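Local coordinates for protein putative D-lactate dehydrogenase (Chlamydomonas reinhardtii, PDB 4ZGS) that probably reduces pyruvate to D-lactate with NADH in the chloroplast, at residues 32-37 / 56-60; 66-70 / 88-94; 80-86 / 104-110; 95-99 / 123-127. The contacts are given in a common frame with arbitrary orientation. Numbering follows the deposited sequence.

Contact 1: residues 32-37 / 56-60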
loop_
_atom_site.group_PDB
_atom_site.type_symbol
_atom_site.label_atom_id
_atom_site.label_comp_id
_atom_site.label_asym_id
_atom_site.label_seq_id
_atom_site.Cartn_x
_atom_site.Cartn_y
_atom_site.Cartn_z
ATOM N N VAL A 32 -36.717 29.644 14.201
ATOM C CA VAL A 32 -35.368 29.145 13.934
ATOM C C VAL A 32 -35.338 28.430 12.584
ATOM O O VAL A 32 -34.423 28.627 11.790
ATOM C CB VAL A 32 -34.886 28.178 15.015
ATOM C CG1 VAL A 32 -33.618 27.417 14.533
ATOM C CG2 VAL A 32 -34.659 28.921 16.334
ATOM N N ALA A 33 -36.384 27.652 12.315
ATOM C CA ALA A 33 -36.499 26.874 11.091
ATOM C C ALA A 33 -36.436 27.741 9.819
ATOM O O ALA A 33 -35.981 27.283 8.764
ATOM C CB ALA A 33 -37.790 26.067 11.123
ATOM N N THR A 34 -36.878 28.992 9.922
ATOM C CA THR A 34 -36.898 29.897 8.775
ATOM C C THR A 34 -35.488 30.358 8.414
ATOM O O THR A 34 -35.290 31.046 7.417
ATOM C CB THR A 34 -37.785 31.162 9.038
ATOM O OG1 THR A 34 -37.182 31.965 10.061
ATOM C CG2 THR A 34 -39.210 30.785 9.463
ATOM N N THR A 35 -34.511 30.028 9.247
ATOM C CA THR A 35 -33.124 30.355 8.926
ATOM C C THR A 35 -32.662 29.633 7.654
ATOM O O THR A 35 -32.981 28.457 7.461
ATOM C CB THR A 35 -32.164 29.994 10.092
ATOM O OG1 THR A 35 -32.658 30.552 11.323
ATOM C CG2 THR A 35 -30.766 30.531 9.824
ATOM N N ARG A 36 -31.950 30.363 6.788
ATOM C CA ARG A 36 -31.350 29.815 5.568
ATOM C C ARG A 36 -29.847 29.678 5.770
ATOM O O ARG A 36 -29.138 30.682 5.913
ATOM C CB ARG A 36 -31.631 30.695 4.352
ATOM C CG ARG A 36 -33.044 30.610 3.791
ATOM C CD ARG A 36 -33.213 31.587 2.645
ATOM N NE ARG A 36 -32.360 31.258 1.495
ATOM C CZ ARG A 36 -32.645 30.369 0.546
ATOM N NH1 ARG A 36 -33.761 29.661 0.588
ATOM N NH2 ARG A 36 -31.790 30.175 -0.445
ATOM N N CYS A 37 -29.375 28.430 5.738
ATOM C CA CYS A 37 -27.992 28.095 6.047
ATOM C C CYS A 37 -27.229 27.494 4.857
ATOM O O CYS A 37 -27.696 26.547 4.218
ATOM C CB CYS A 37 -27.956 27.112 7.194
ATOM S SG CYS A 37 -28.661 27.641 8.742
ATOM N N LYS A 56 -33.363 18.743 10.174
ATOM C CA LYS A 56 -34.410 18.607 11.188
ATOM C C LYS A 56 -34.759 19.939 11.854
ATOM O O LYS A 56 -35.858 20.098 12.384
ATOM C CB LYS A 56 -34.032 17.569 12.249
ATOM C CG LYS A 56 -34.169 16.135 11.756
ATOM C CD LYS A 56 -33.757 15.118 12.815
ATOM C CE LYS A 56 -33.855 13.695 12.265
ATOM N NZ LYS A 56 -33.343 12.634 13.180
ATOM N N VAL A 57 -33.828 20.887 11.819
ATOM C CA VAL A 57 -34.006 22.195 12.439
ATOM C C VAL A 57 -34.272 23.264 11.404
ATOM O O VAL A 57 -35.280 23.958 11.478
ATOM C CB VAL A 57 -32.812 22.600 13.305
ATOM C CG1 VAL A 57 -32.958 24.021 13.781
ATOM C CG2 VAL A 57 -32.702 21.662 14.487
ATOM N N PHE A 58 -33.355 23.446 10.468
ATOM C CA PHE A 58 -33.531 24.488 9.461
ATOM C C PHE A 58 -34.237 23.922 8.232
ATOM O O PHE A 58 -33.910 22.842 7.753
ATOM C CB PHE A 58 -32.186 25.107 9.096
ATOM C CG PHE A 58 -31.391 25.535 10.288
ATOM C CD1 PHE A 58 -31.766 26.645 11.024
ATOM C CD2 PHE A 58 -30.320 24.786 10.721
ATOM C CE1 PHE A 58 -31.042 27.028 12.151
ATOM C CE2 PHE A 58 -29.602 25.156 11.846
ATOM C CZ PHE A 58 -29.950 26.274 12.552
ATOM N N THR A 59 -35.247 24.644 7.769
ATOM C CA THR A 59 -36.081 24.220 6.657
ATOM C C THR A 59 -35.330 24.200 5.308
ATOM O O THR A 59 -35.567 23.329 4.473
ATOM C CB THR A 59 -37.304 25.146 6.538
ATOM O OG1 THR A 59 -38.344 24.507 5.783
ATOM C CG2 THR A 59 -36.907 26.442 5.863
ATOM N N ASP A 60 -34.485 25.208 5.086
ATOM C CA ASP A 60 -33.676 25.347 3.875
ATOM C C ASP A 60 -32.230 25.359 4.290
ATOM O O ASP A 60 -31.791 26.261 5.007
ATOM C CB ASP A 60 -33.974 26.634 3.099
ATOM C CG ASP A 60 -35.375 26.665 2.515
ATOM O OD1 ASP A 60 -35.898 25.577 2.184
ATOM O OD2 ASP A 60 -35.953 27.776 2.386
#
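The benzyl group of Phe58 fills the angle between the two segments. With chi1 near -50° (m) its ring comes nearer to 32-37, although its CA-to-CB bond points sideways, and a large flat side chain suits this because one face and the edge find partners. Over one face sits Cys37 SG, 3.8 Å from the Phe58 ring centroid and 11° off the normal, a sulfur-aromatic contact set by the m rotamer of the cysteine. Val32, in its t rotamer, places CG1 3.5 Å from Phe58 CE1 and equally 3.5 Å from Val57 CG1. Thr35, rotamer m, folds OG1 back onto Val32 O (2.7 Å), which settles its hydroxyl in a buried place. Small Ala33 lets the backbones close in: Thr59 N donates to Ala33 O at 2.9 Å, and Ala33 CA lies 3.2 Å from Val57 O. Farther on, Arg36 bends at chi3 (p) so that NH1 makes a long salt bridge to Asp60 OD2 (3.4 Å), while Tyr79 offers the arginine a cation-pi partner. Cys37 N bonds weakly to Asp60 O (3.3 Å), and Cys37 also bonds Tyr62, pairing strands 36-39 and 60-63, parallel neighbours of a beta-alpha-beta unit crossing over through helix 44-57.

Contact 2: residues 66-70 / 88-94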
loop_
_atom_site.group_PDB
_atom_site.type_symbol
_atom_site.label_atom_id
_atom_site.label_comp_id
_atom_site.label_asym_id
_atom_site.label_seq_id
_atom_site.Cartn_x
_atom_site.Cartn_y
_atom_site.Cartn_z
ATOM N N PRO A 66 -17.410 22.072 -2.665
ATOM C CA PRO A 66 -16.118 22.766 -2.621
ATOM C C PRO A 66 -15.986 23.706 -1.416
ATOM O O PRO A 66 -16.980 24.087 -0.820
ATOM C CB PRO A 66 -16.091 23.561 -3.940
ATOM C CG PRO A 66 -17.516 23.677 -4.368
ATOM C CD PRO A 66 -18.159 22.385 -3.895
ATOM N N PRO A 67 -14.745 24.036 -1.035
ATOM C CA PRO A 67 -14.505 24.964 0.073
ATOM C C PRO A 67 -14.944 26.352 -0.319
ATOM O O PRO A 67 -15.418 26.573 -1.435
ATOM C CB PRO A 67 -12.991 24.921 0.264
ATOM C CG PRO A 67 -12.454 24.508 -1.097
ATOM C CD PRO A 67 -13.486 23.568 -1.658
ATOM N N LEU A 68 -14.744 27.294 0.585
ATOM C CA LEU A 68 -15.173 28.649 0.334
ATOM C C LEU A 68 -14.066 29.514 -0.273
ATOM O O LEU A 68 -12.953 29.568 0.236
ATOM C CB LEU A 68 -15.712 29.268 1.622
ATOM C CG LEU A 68 -15.956 30.774 1.686
ATOM C CD1 LEU A 68 -17.074 31.171 0.732
ATOM C CD2 LEU A 68 -16.330 31.090 3.122
ATOM N N ASP A 69 -14.422 30.198 -1.361
ATOM C CA ASP A 69 -13.568 31.166 -2.056
ATOM C C ASP A 69 -14.299 32.455 -2.270
ATOM O O ASP A 69 -15.378 32.700 -1.736
ATOM C CB ASP A 69 -13.145 30.698 -3.458
ATOM C CG ASP A 69 -12.408 29.427 -3.434
ATOM O OD1 ASP A 69 -11.683 29.209 -2.447
ATOM O OD2 ASP A 69 -12.560 28.641 -4.390
ATOM N N LYS A 70 -13.684 33.254 -3.118
ATOM C CA LYS A 70 -14.197 34.533 -3.523
ATOM C C LYS A 70 -15.303 34.184 -4.507
ATOM O O LYS A 70 -16.413 34.730 -4.465
ATOM C CB LYS A 70 -13.086 35.378 -4.172
ATOM C CG LYS A 70 -11.925 35.737 -3.230
ATOM C CD LYS A 70 -10.826 36.581 -3.908
ATOM C CE LYS A 70 -10.126 35.829 -5.052
ATOM N NZ LYS A 70 -9.256 34.694 -4.593
ATOM N N ASP A 88 -11.702 26.399 5.017
ATOM C CA ASP A 88 -12.455 27.384 4.202
ATOM C C ASP A 88 -11.858 28.794 4.219
ATOM O O ASP A 88 -11.306 29.195 5.225
ATOM C CB ASP A 88 -13.897 27.414 4.680
ATOM C CG ASP A 88 -14.647 26.153 4.304
ATOM O OD1 ASP A 88 -14.639 25.767 3.109
ATOM O OD2 ASP A 88 -15.191 25.505 5.229
ATOM N N ARG A 89 -11.969 29.575 3.143
ATOM C CA ARG A 89 -11.405 30.930 3.230
ATOM C C ARG A 89 -12.412 31.948 3.718
ATOM O O ARG A 89 -13.479 32.088 3.119
ATOM C CB ARG A 89 -10.930 31.458 1.858
ATOM C CG ARG A 89 -9.650 30.969 1.225
ATOM C CD ARG A 89 -9.418 31.597 -0.157
ATOM N NE ARG A 89 -8.331 30.886 -0.832
ATOM C CZ ARG A 89 -7.897 31.094 -2.086
ATOM N NH1 ARG A 89 -8.432 32.034 -2.892
ATOM N NH2 ARG A 89 -6.888 30.344 -2.552
ATOM N N ALA A 90 -12.101 32.631 4.820
ATOM C CA ALA A 90 -12.559 34.002 4.965
ATOM C C ALA A 90 -11.324 34.853 5.217
ATOM O O ALA A 90 -10.939 35.061 6.361
ATOM C CB ALA A 90 -13.563 34.150 6.100
ATOM N N ASP A 91 -10.769 35.432 4.163
ATOM C CA ASP A 91 -9.733 36.440 4.305
ATOM C C ASP A 91 -10.504 37.720 4.078
ATOM O O ASP A 91 -11.708 37.650 3.862
ATOM C CB ASP A 91 -8.557 36.227 3.341
ATOM C CG ASP A 91 -8.976 36.170 1.879
ATOM O OD1 ASP A 91 -10.125 36.522 1.557
ATOM O OD2 ASP A 91 -8.134 35.781 1.038
ATOM N N ALA A 92 -9.850 38.869 4.058
ATOM C CA ALA A 92 -10.608 40.111 4.002
ATOM C C ALA A 92 -11.525 40.208 2.775
ATOM O O ALA A 92 -12.574 40.847 2.834
ATOM C CB ALA A 92 -9.665 41.290 4.052
ATOM N N SER A 93 -11.151 39.552 1.679
ATOM C CA SER A 93 -11.910 39.680 0.427
ATOM C C SER A 93 -13.198 38.832 0.354
ATOM O O SER A 93 -14.201 39.301 -0.191
ATOM C CB SER A 93 -11.015 39.350 -0.778
ATOM O OG SER A 93 -10.617 37.993 -0.787
ATOM N N VAL A 94 -13.200 37.610 0.892
ATOM C CA VAL A 94 -14.410 36.786 0.782
ATOM C C VAL A 94 -15.477 37.216 1.795
ATOM O O VAL A 94 -16.671 37.001 1.563
ATOM C CB VAL A 94 -14.139 35.263 0.970
ATOM C CG1 VAL A 94 -13.127 34.751 -0.043
ATOM C CG2 VAL A 94 -13.659 34.962 2.360
HETATM O O HOH W 1 -10.671 33.074 -2.453
#
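This is a loop-to-loop contact that runs on to the first turn of a helix: 66-70 lies in the loop between strands 60-63 and 81-84, and the loop at 88-91 leads into helix 92-101. Two hydrogen bonds fix the loops side by side. Leu68 N donates to Asp88 OD1 (3.0 Å), and Leu68 O accepts from Arg89 N (3.1 Å). Aspartate suits position 88 because its carboxylate can serve several donors: OD1 also bonds Ser41 and OD2 takes the amide of Phe85. Pro67 CA lies 3.1 Å from Asp88 OD1, beside the Leu68 N bond, and Pro66 packs on Glu65 of a second subunit. The CA-to-CB bond of Leu68 points toward 88-94, and its apolar side chain packs on Leu98. Toward the surface, Lys70 NZ and Arg89 NH1 stand only 3.3 Å apart, two like charges. A water accepts from both, at 3.0 Å from Lys70 NZ and 2.5 Å from Arg89 NH1, and weakly from Lys70 N (3.1 Å). Asp69 OD1, over the guanidinium face, adds only its negative charge, 4.1 Å from Arg89 NE. Val94 CG1 packs 3.5 Å from Lys70 CG, using the aliphatic part of the lysine. Asp91 is the N-cap: its OD1 accepts from Ser93 OG (2.8 Å) and weakly from the amides of Ser93 and Val94. The helix begun here, 92-101, leads from strand 81-84 to strand 105-108.

Contact 3: residues 80-86 / 104-110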
loop_
_atom_site.group_PDB
_atom_site.type_symbol
_atom_site.label_atom_id
_atom_site.label_comp_id
_atom_site.label_asym_id
_atom_site.label_seq_id
_atom_site.Cartn_x
_atom_site.Cartn_y
_atom_site.Cartn_z
ATOM N N ASP A 80 -28.589 33.259 5.259
ATOM C CA ASP A 80 -28.416 33.952 6.522
ATOM C C ASP A 80 -27.127 33.648 7.263
ATOM O O ASP A 80 -26.495 34.542 7.826
ATOM C CB ASP A 80 -29.617 33.627 7.396
ATOM C CG ASP A 80 -30.909 34.039 6.729
ATOM O OD1 ASP A 80 -31.040 35.232 6.383
ATOM O OD2 ASP A 80 -31.767 33.158 6.511
ATOM N N VAL A 81 -26.741 32.375 7.246
ATOM C CA VAL A 81 -25.576 31.909 7.983
ATOM C C VAL A 81 -24.754 30.953 7.143
ATOM O O VAL A 81 -25.290 30.057 6.474
ATOM C CB VAL A 81 -25.972 31.231 9.321
ATOM C CG1 VAL A 81 -27.189 30.358 9.136
ATOM C CG2 VAL A 81 -24.804 30.442 9.903
ATOM N N ALA A 82 -23.445 31.173 7.160
ATOM C CA ALA A 82 -22.514 30.322 6.430
ATOM C C ALA A 82 -21.796 29.402 7.420
ATOM O O ALA A 82 -21.197 29.874 8.383
ATOM C CB ALA A 82 -21.508 31.176 5.634
ATOM N N VAL A 83 -21.892 28.092 7.221
ATOM C CA VAL A 83 -21.126 27.191 8.064
ATOM C C VAL A 83 -19.822 26.775 7.389
ATOM O O VAL A 83 -19.805 26.191 6.298
ATOM C CB VAL A 83 -21.917 25.946 8.450
ATOM C CG1 VAL A 83 -21.085 25.113 9.421
ATOM C CG2 VAL A 83 -23.233 26.334 9.111
ATOM N N LEU A 84 -18.735 27.036 8.104
ATOM C CA LEU A 84 -17.378 26.948 7.594
ATOM C C LEU A 84 -16.533 26.063 8.502
ATOM O O LEU A 84 -16.886 25.797 9.648
ATOM C CB LEU A 84 -16.740 28.342 7.534
ATOM C CG LEU A 84 -17.051 29.360 6.441
ATOM C CD1 LEU A 84 -18.520 29.345 6.109
ATOM C CD2 LEU A 84 -16.621 30.743 6.906
ATOM N N PHE A 85 -15.392 25.641 7.979
ATOM C CA PHE A 85 -14.475 24.767 8.673
ATOM C C PHE A 85 -13.104 25.407 8.546
ATOM O O PHE A 85 -12.970 26.473 7.928
ATOM C CB PHE A 85 -14.532 23.348 8.102
ATOM C CG PHE A 85 -13.782 22.325 8.907
ATOM C CD1 PHE A 85 -13.963 22.218 10.286
ATOM C CD2 PHE A 85 -12.909 21.439 8.271
ATOM C CE1 PHE A 85 -13.268 21.269 11.030
ATOM C CE2 PHE A 85 -12.219 20.483 8.996
ATOM C CZ PHE A 85 -12.400 20.395 10.388
ATOM N N VAL A 86 -12.102 24.784 9.162
ATOM C CA VAL A 86 -10.770 25.361 9.254
ATOM C C VAL A 86 -10.162 25.593 7.867
ATOM O O VAL A 86 -9.430 26.561 7.669
ATOM C CB VAL A 86 -9.836 24.457 10.102
ATOM C CG1 VAL A 86 -9.624 23.125 9.412
ATOM C CG2 VAL A 86 -8.508 25.143 10.394
ATOM N N LYS A 104 -25.258 37.282 7.828
ATOM C CA LYS A 104 -24.792 37.981 9.030
ATOM C C LYS A 104 -24.094 37.101 10.067
ATOM O O LYS A 104 -23.558 37.624 11.038
ATOM C CB LYS A 104 -25.946 38.701 9.740
ATOM C CG LYS A 104 -26.408 40.001 9.120
ATOM C CD LYS A 104 -27.079 39.854 7.769
ATOM C CE LYS A 104 -27.485 41.234 7.240
ATOM N NZ LYS A 104 -28.164 41.174 5.919
ATOM N N LEU A 105 -24.029 35.791 9.851
ATOM C CA LEU A 105 -23.379 34.933 10.841
ATOM C C LEU A 105 -22.519 33.870 10.189
ATOM O O LEU A 105 -22.940 33.181 9.252
ATOM C CB LEU A 105 -24.413 34.264 11.748
ATOM C CG LEU A 105 -23.806 33.321 12.779
ATOM C CD1 LEU A 105 -23.072 34.149 13.822
ATOM C CD2 LEU A 105 -24.885 32.489 13.426
ATOM N N ILE A 106 -21.306 33.729 10.698
ATOM C CA ILE A 106 -20.461 32.651 10.259
ATOM C C ILE A 106 -20.288 31.684 11.408
ATOM O O ILE A 106 -19.797 32.070 12.470
ATOM C CB ILE A 106 -19.084 33.176 9.773
ATOM C CG1 ILE A 106 -19.210 33.810 8.387
ATOM C CG2 ILE A 106 -18.030 32.049 9.757
ATOM C CD1 ILE A 106 -17.968 34.533 7.940
ATOM N N ALA A 107 -20.678 30.428 11.200
ATOM C CA ALA A 107 -20.486 29.393 12.231
ATOM C C ALA A 107 -19.410 28.409 11.819
ATOM O O ALA A 107 -19.529 27.718 10.807
ATOM C CB ALA A 107 -21.781 28.644 12.508
ATOM N N LEU A 108 -18.349 28.359 12.609
ATOM C CA LEU A 108 -17.296 27.395 12.406
ATOM C C LEU A 108 -17.718 26.076 13.057
ATOM O O LEU A 108 -18.137 26.059 14.209
ATOM C CB LEU A 108 -15.979 27.885 13.020
ATOM C CG LEU A 108 -15.079 29.000 12.446
ATOM C CD1 LEU A 108 -14.845 28.879 10.917
ATOM C CD2 LEU A 108 -15.563 30.369 12.817
ATOM N N ARG A 109 -17.565 24.984 12.319
ATOM C CA ARG A 109 -17.835 23.616 12.752
ATOM C C ARG A 109 -16.577 23.152 13.455
ATOM O O ARG A 109 -16.277 21.956 13.473
ATOM C CB ARG A 109 -18.126 22.656 11.595
ATOM C CG ARG A 109 -19.206 22.974 10.621
ATOM C CD ARG A 109 -18.697 22.749 9.180
ATOM N NE ARG A 109 -17.945 21.520 9.127
ATOM C CZ ARG A 109 -17.148 21.135 8.137
ATOM N NH1 ARG A 109 -17.008 21.864 7.037
ATOM N NH2 ARG A 109 -16.491 19.990 8.261
ATOM N N CYS A 110 -15.732 24.106 13.821
ATOM C CA CYS A 110 -14.430 23.806 14.417
ATOM C C CYS A 110 -14.082 24.816 15.519
ATOM O O CYS A 110 -14.827 25.740 15.762
ATOM C CB CYS A 110 -13.352 23.840 13.331
ATOM S SG CYS A 110 -13.376 25.439 12.436
#
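Past the ends of two paired strands, the guanidinium of Arg109 lies flat on the ring of Phe85, centres 4.3 Å apart and planes at 19°, a flat guanidinium-aromatic stack in a buried place. The ring also meets Cys110, whose CB is 3.5 Å from Phe85 CE1. Aromatic and arginine suit each other here because the flat cation can cover a ring face. Before them the backbones form a regular parallel ladder: Ala82 N to Leu105 O, Ala107 N to Ala82 O, Leu84 N to Ala107 O and Arg109 N to Leu84 O are all 2.9 Å. At the start Asp80 O accepts two weak bonds, from Lys104 N (3.0 Å) and Leu105 N (3.4 Å). The strand axes come within 4.7 Å at 23°, the mild twist of such sheets. Val81, Val83, Leu105 and Ala107 line one face, Ala82, Leu84, Ile106 and Leu108 the other, where Leu84 CD2 touches Ile106 CG2 at 3.4 Å. Branched and aliphatic residues suit strands covered on both faces. Helix 341-359 lies against Val81 and Ala107, helix 92-101 makes the connection between the two strands, and strands 36-39 and 127-129 flank the pair in the five-stranded sheet.

Contact 4: residues 95-99 / 123-127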
loop_
_atom_site.group_PDB
_atom_site.type_symbol
_atom_site.label_atom_id
_atom_site.label_comp_id
_atom_site.label_asym_id
_atom_site.label_seq_id
_atom_site.Cartn_x
_atom_site.Cartn_y
_atom_site.Cartn_z
ATOM N N ILE A 95 -15.060 37.853 2.892
ATOM C CA ILE A 95 -16.017 38.373 3.866
ATOM C C ILE A 95 -16.794 39.484 3.172
ATOM O O ILE A 95 -17.948 39.758 3.500
ATOM C CB ILE A 95 -15.359 38.884 5.165
ATOM C CG1 ILE A 95 -14.988 37.709 6.080
ATOM C CG2 ILE A 95 -16.345 39.730 5.955
ATOM C CD1 ILE A 95 -13.532 37.291 6.051
ATOM N N LYS A 96 -16.165 40.106 2.182
ATOM C CA LYS A 96 -16.802 41.222 1.518
ATOM C C LYS A 96 -17.945 40.672 0.690
ATOM O O LYS A 96 -19.032 41.238 0.669
ATOM C CB LYS A 96 -15.809 41.983 0.628
ATOM C CG LYS A 96 -16.355 43.291 0.065
ATOM C CD LYS A 96 -15.292 44.081 -0.713
ATOM C CE LYS A 96 -15.851 45.410 -1.217
ATOM N NZ LYS A 96 -14.844 46.233 -1.949
ATOM N N GLU A 97 -17.729 39.521 0.066
ATOM C CA GLU A 97 -18.763 38.988 -0.801
ATOM C C GLU A 97 -19.861 38.260 -0.048
ATOM O O GLU A 97 -21.024 38.315 -0.445
ATOM C CB GLU A 97 -18.129 38.036 -1.827
ATOM C CG GLU A 97 -17.200 38.755 -2.776
ATOM C CD GLU A 97 -17.884 39.923 -3.412
ATOM O OE1 GLU A 97 -19.031 39.737 -3.859
ATOM O OE2 GLU A 97 -17.305 41.031 -3.428
ATOM N N LEU A 98 -19.517 37.711 1.112
ATOM C CA LEU A 98 -20.522 37.095 1.966
ATOM C C LEU A 98 -21.429 38.134 2.577
ATOM O O LEU A 98 -22.623 37.895 2.726
ATOM C CB LEU A 98 -19.884 36.259 3.082
ATOM C CG LEU A 98 -19.228 34.953 2.653
ATOM C CD1 LEU A 98 -18.634 34.189 3.848
ATOM C CD2 LEU A 98 -20.257 34.114 1.918
ATOM N N ALA A 99 -20.870 39.290 2.910
ATOM C CA ALA A 99 -21.676 40.355 3.477
ATOM C C ALA A 99 -22.779 40.781 2.510
ATOM O O ALA A 99 -23.950 40.859 2.890
ATOM C CB ALA A 99 -20.797 41.557 3.844
ATOM N N GLU A 123 -16.234 45.085 9.886
ATOM C CA GLU A 123 -16.535 46.176 8.964
ATOM C C GLU A 123 -17.792 45.895 8.141
ATOM O O GLU A 123 -18.528 46.815 7.786
ATOM C CB GLU A 123 -15.335 46.420 8.031
ATOM C CG GLU A 123 -14.107 47.028 8.723
ATOM C CD GLU A 123 -12.877 47.116 7.819
ATOM O OE1 GLU A 123 -12.989 46.782 6.620
ATOM O OE2 GLU A 123 -11.798 47.519 8.312
ATOM N N HIS A 124 -18.032 44.621 7.843
ATOM C CA HIS A 124 -19.146 44.219 6.984
ATOM C C HIS A 124 -20.394 43.692 7.706
ATOM O O HIS A 124 -21.332 43.225 7.055
ATOM C CB HIS A 124 -18.647 43.209 5.954
ATOM C CG HIS A 124 -17.680 43.804 4.980
ATOM N ND1 HIS A 124 -16.357 44.033 5.291
ATOM C CD2 HIS A 124 -17.854 44.266 3.721
ATOM C CE1 HIS A 124 -15.752 44.586 4.255
ATOM N NE2 HIS A 124 -16.638 44.736 3.288
ATOM N N GLY A 125 -20.395 43.727 9.035
ATOM C CA GLY A 125 -21.596 43.386 9.779
ATOM C C GLY A 125 -21.792 41.896 9.984
ATOM O O GLY A 125 -22.861 41.435 10.390
ATOM N N VAL A 126 -20.761 41.130 9.659
ATOM C CA VAL A 126 -20.795 39.683 9.831
ATOM C C VAL A 126 -20.294 39.262 11.230
ATOM O O VAL A 126 -19.237 39.717 11.677
ATOM C CB VAL A 126 -19.943 38.993 8.726
ATOM C CG1 VAL A 126 -19.985 37.446 8.852
ATOM C CG2 VAL A 126 -20.397 39.460 7.345
ATOM N N ARG A 127 -21.047 38.400 11.915
ATOM C CA ARG A 127 -20.642 37.917 13.237
ATOM C C ARG A 127 -20.167 36.477 13.120
ATOM O O ARG A 127 -20.750 35.681 12.376
ATOM C CB ARG A 127 -21.786 38.009 14.241
ATOM C CG ARG A 127 -22.346 39.393 14.361
ATOM C CD ARG A 127 -23.498 39.447 15.316
ATOM N NE ARG A 127 -23.122 39.126 16.682
ATOM C CZ ARG A 127 -23.989 39.120 17.690
ATOM N NH1 ARG A 127 -25.262 39.428 17.466
ATOM N NH2 ARG A 127 -23.587 38.830 18.919
#
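Helix 118-124 ends in this second segment, and His124 does most of the work. Its CA-to-CB bond points at helix 92-101, and its ring takes Lys96 CA over one face, a CH-pi contact with the centroid 4.1 Å away. The flat imidazole can lie close to a helix backbone; ND1 meanwhile bonds Ala120 O in its own helix. Ala99 is small enough to let CB come within 3.4 Å of His124 CB, and Ile95 CG2 adds a looser touch at 4.2 Å from the same atom. Next, Gly125 turns the chain out of the helix in a Schellman motif, and its phi of 83° is readily adopted by glycine. Val126 then points back inward: its CG2 is 4.1 Å from Ala99 CB and 4.3 Å from Ile95 CG2, apolar neighbours for a buried branched residue. No hydrogen bond crosses the contact. Arg127 opens strand 127-129, which pairs with strand 105-108, so that Val126 sits between helix 92-101 and Ile106 of that sheet.

All four contacts belong to the domain built on the five-stranded parallel sheet, with contact 3 in the middle. Contact 1 joins it along strands 36-39 and 81-84: Arg36 O lies 2.7 Å from Asp80 N, and the centres of contacts 1 and 3 are 14 Å apart. Contact 4 joins it along strand 105-108, which pairs with strand 127-129, Ile106 N standing 2.6 Å from Arg127 O. Contact 2 meets contact 3 through Leu68 CD2 and Leu84 CD2 (3.8 Å), and shares helix 92-101 with contact 4, where Leu68 CD2 is 3.9 Å from Leu98 CD1. Contacts 1 and 2 do not touch, their nearest atoms being about 12 Å apart. In contact 3 the Cys110 side chain is about 7 Å from bound NAD.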